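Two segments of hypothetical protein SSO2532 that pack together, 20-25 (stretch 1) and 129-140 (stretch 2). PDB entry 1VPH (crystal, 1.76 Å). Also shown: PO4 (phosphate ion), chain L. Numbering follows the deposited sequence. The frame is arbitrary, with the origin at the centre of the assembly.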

# COMPACT_ATOMS: atom_id res chain seq x y z
N ILE C 20 16.05 1.03 11.13
CA ILE C 20 16.11 -0.30 11.77
C ILE C 20 16.85 -1.21 10.80
O ILE C 20 16.61 -1.19 9.62
CB ILE C 20 14.64 -0.87 12.10
CG1 ILE C 20 13.85 0.10 12.99
CG2 ILE C 20 14.67 -2.26 12.81
CD1 ILE C 20 12.35 -0.27 13.17
N TYR C 21 17.80 -1.97 11.33
CA TYR C 21 18.55 -2.93 10.54
C TYR C 21 18.20 -4.31 10.96
O TYR C 21 18.02 -4.60 12.16
CB TYR C 21 20.00 -2.74 10.72
CG TYR C 21 20.28 -1.36 10.32
CD1 TYR C 21 20.44 -1.04 8.98
CD2 TYR C 21 20.28 -0.33 11.27
CE1 TYR C 21 20.65 0.24 8.59
CE2 TYR C 21 20.50 0.96 10.90
CZ TYR C 21 20.71 1.24 9.55
OH TYR C 21 20.92 2.53 9.16
N VAL C 22 18.10 -5.18 9.98
CA VAL C 22 17.79 -6.56 10.27
C VAL C 22 18.69 -7.45 9.43
O VAL C 22 18.84 -7.27 8.23
CB VAL C 22 16.27 -6.99 10.00
CG1 VAL C 22 16.08 -8.49 10.05
CG2 VAL C 22 15.31 -6.35 10.98
N SER C 23 19.27 -8.43 10.09
CA SER C 23 19.97 -9.51 9.42
C SER C 23 19.01 -10.69 9.32
O SER C 23 18.38 -11.10 10.29
CB SER C 23 21.22 -9.89 10.20
OG SER C 23 21.87 -10.97 9.59
N THR C 24 18.84 -11.24 8.12
CA THR C 24 17.90 -12.32 7.94
C THR C 24 18.62 -13.64 7.74
O THR C 24 19.65 -13.72 7.09
CB THR C 24 16.93 -12.06 6.76
OG1 THR C 24 17.67 -11.92 5.53
CG2 THR C 24 16.11 -10.76 7.01
N ALA C 25 18.04 -14.69 8.31
CA ALA C 25 18.70 -15.96 8.42
C ALA C 25 18.23 -16.97 7.39
O ALA C 25 18.98 -17.86 7.02
CB ALA C 25 18.48 -16.54 9.85
N PHE C 129 5.81 -6.09 10.25
CA PHE C 129 6.83 -7.07 9.86
C PHE C 129 7.63 -6.66 8.65
O PHE C 129 7.10 -6.20 7.63
CB PHE C 129 6.21 -8.42 9.55
CG PHE C 129 5.51 -9.09 10.71
CD1 PHE C 129 6.20 -9.91 11.58
CD2 PHE C 129 4.16 -8.95 10.85
CE1 PHE C 129 5.54 -10.56 12.60
CE2 PHE C 129 3.50 -9.55 11.88
CZ PHE C 129 4.16 -10.34 12.75
N LEU C 130 8.91 -6.90 8.74
CA LEU C 130 9.77 -6.99 7.57
C LEU C 130 9.55 -8.34 6.93
O LEU C 130 9.61 -9.40 7.63
CB LEU C 130 11.24 -6.86 7.99
CG LEU C 130 12.12 -7.18 6.77
CD1 LEU C 130 12.00 -6.02 5.79
CD2 LEU C 130 13.55 -7.42 7.15
N VAL C 131 9.25 -8.33 5.64
CA VAL C 131 9.07 -9.59 4.91
C VAL C 131 10.33 -9.81 4.08
O VAL C 131 10.65 -8.99 3.22
CB VAL C 131 7.80 -9.59 3.95
CG1 VAL C 131 7.58 -11.02 3.39
CG2 VAL C 131 6.57 -9.07 4.60
N GLU C 132 11.09 -10.86 4.40
CA GLU C 132 12.25 -11.24 3.64
C GLU C 132 11.85 -12.32 2.68
O GLU C 132 11.20 -13.30 3.10
CB GLU C 132 13.35 -11.82 4.55
CG GLU C 132 14.47 -12.48 3.78
CD GLU C 132 15.27 -11.44 3.00
OE1 GLU C 132 16.17 -10.87 3.62
OE2 GLU C 132 14.97 -11.18 1.81
N LEU C 133 12.18 -12.13 1.41
CA LEU C 133 11.87 -13.13 0.37
C LEU C 133 13.08 -13.66 -0.36
O LEU C 133 12.94 -14.60 -1.17
CB LEU C 133 10.87 -12.59 -0.69
CG LEU C 133 9.48 -12.15 -0.22
CD1 LEU C 133 8.53 -11.88 -1.38
CD2 LEU C 133 8.85 -13.18 0.75
N ASP C 134 14.24 -13.09 -0.08
CA ASP C 134 15.50 -13.49 -0.72
C ASP C 134 16.65 -13.51 0.31
O ASP C 134 17.76 -13.07 0.02
CB ASP C 134 15.82 -12.54 -1.89
CG ASP C 134 16.93 -13.08 -2.81
OD1 ASP C 134 16.98 -14.29 -3.09
OD2 ASP C 134 17.74 -12.29 -3.31
N GLY C 135 16.42 -14.09 1.48
CA GLY C 135 17.49 -14.20 2.50
C GLY C 135 18.38 -15.40 2.24
O GLY C 135 18.15 -16.17 1.29
N PRO C 136 19.44 -15.57 3.05
CA PRO C 136 19.83 -14.66 4.11
C PRO C 136 20.44 -13.39 3.55
O PRO C 136 21.10 -13.43 2.53
CB PRO C 136 20.85 -15.46 4.91
CG PRO C 136 21.39 -16.45 3.94
CD PRO C 136 20.36 -16.71 2.92
N ARG C 137 20.17 -12.28 4.21
CA ARG C 137 20.78 -11.00 3.86
C ARG C 137 21.34 -10.47 5.15
O ARG C 137 20.65 -10.55 6.17
CB ARG C 137 19.73 -10.01 3.38
CG ARG C 137 19.07 -10.35 2.03
CD ARG C 137 20.04 -10.58 0.94
NE ARG C 137 19.35 -10.57 -0.35
CZ ARG C 137 19.17 -9.49 -1.10
NH1 ARG C 137 19.64 -8.31 -0.74
NH2 ARG C 137 18.51 -9.60 -2.24
N SER C 138 22.56 -9.92 5.09
CA SER C 138 23.24 -9.39 6.28
C SER C 138 22.66 -8.07 6.75
O SER C 138 22.65 -7.81 7.95
CB SER C 138 24.76 -9.24 6.03
N GLU C 139 22.18 -7.25 5.83
CA GLU C 139 21.66 -5.93 6.19
C GLU C 139 20.43 -5.56 5.37
O GLU C 139 20.52 -5.11 4.21
CB GLU C 139 22.76 -4.84 6.11
CG GLU C 139 22.28 -3.41 6.46
CD GLU C 139 23.36 -2.32 6.36
OE1 GLU C 139 24.54 -2.59 6.02
OE2 GLU C 139 22.99 -1.17 6.65
N ARG C 140 19.29 -5.78 5.97
CA ARG C 140 18.04 -5.16 5.48
C ARG C 140 17.84 -3.88 6.25
O ARG C 140 17.91 -3.90 7.49
CB ARG C 140 16.86 -6.08 5.70
CG ARG C 140 16.88 -7.35 4.88
CD ARG C 140 17.04 -7.03 3.41
NE ARG C 140 16.51 -8.11 2.56
CZ ARG C 140 16.45 -8.05 1.24
NH1 ARG C 140 16.88 -6.96 0.63
NH2 ARG C 140 15.93 -9.08 0.54
P PO4 L . 17.40 -5.64 -2.90
O1 PO4 L . 18.37 -6.68 -3.27
O2 PO4 L . 16.97 -4.81 -4.11
O3 PO4 L . 18.04 -4.61 -1.99
O4 PO4 L . 16.28 -6.18 -2.05

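What polar group anchors the two stretches most firmly? It is the carboxylate of E132, a residue whose CA-to-CB bond points toward stretch 1. T24 OG1 donates a hydrogen bond to E132 OE1 at 2.6 Å, and the same hydroxyl accepts one from R137 N, with 2.8 Å between R137 N and T24 OG1. A single side chain thus ties two parts of stretch 2 together. R140 holds the carboxylate in place through a salt bridge, its NH2 lying 2.6 Å from E132 OE2 while its NE lies 3.0 Å from E132 OE1, so the carboxylate that accepts the threonine hydrogen bond is also paired with a positive charge.

How do the backbones join? V22 and R140 form an antiparallel hydrogen-bonded pair: V22 N reaches R140 O at 2.8 Å, and R140 N reaches V22 O at 2.7 Å. Further along, T24 N donates to R137 O at 2.7 Å, whereas the return bond from R137 N to T24 O is weak, at 3.3 Å and bent to 128°. The chain turns a corner at S138, between these pairings.

What fills the space beside the polar network? V22, T24 and R140 direct their side chains to the same face of the sheet, and the CA-to-CB bond of L130 points toward stretch 1. L130 CD2 packs 4.0 Å from V22 CB and 4.2 Å from T24 CG2, while the aliphatic part of R140 adds its CG 4.1 Å from T24 CG2.

What lies at the margins? P136, preceded by a cis peptide bond, brings its CB within 3.0 Å of T24 O, a tight contact. Farther out, the phosphate, probably from the crystallisation liquor, accepts hydrogen bonds from two arginines: R140 NH1 reaches its O4 at 2.9 Å, and R137 NH2 its O1 at 3.1 Å.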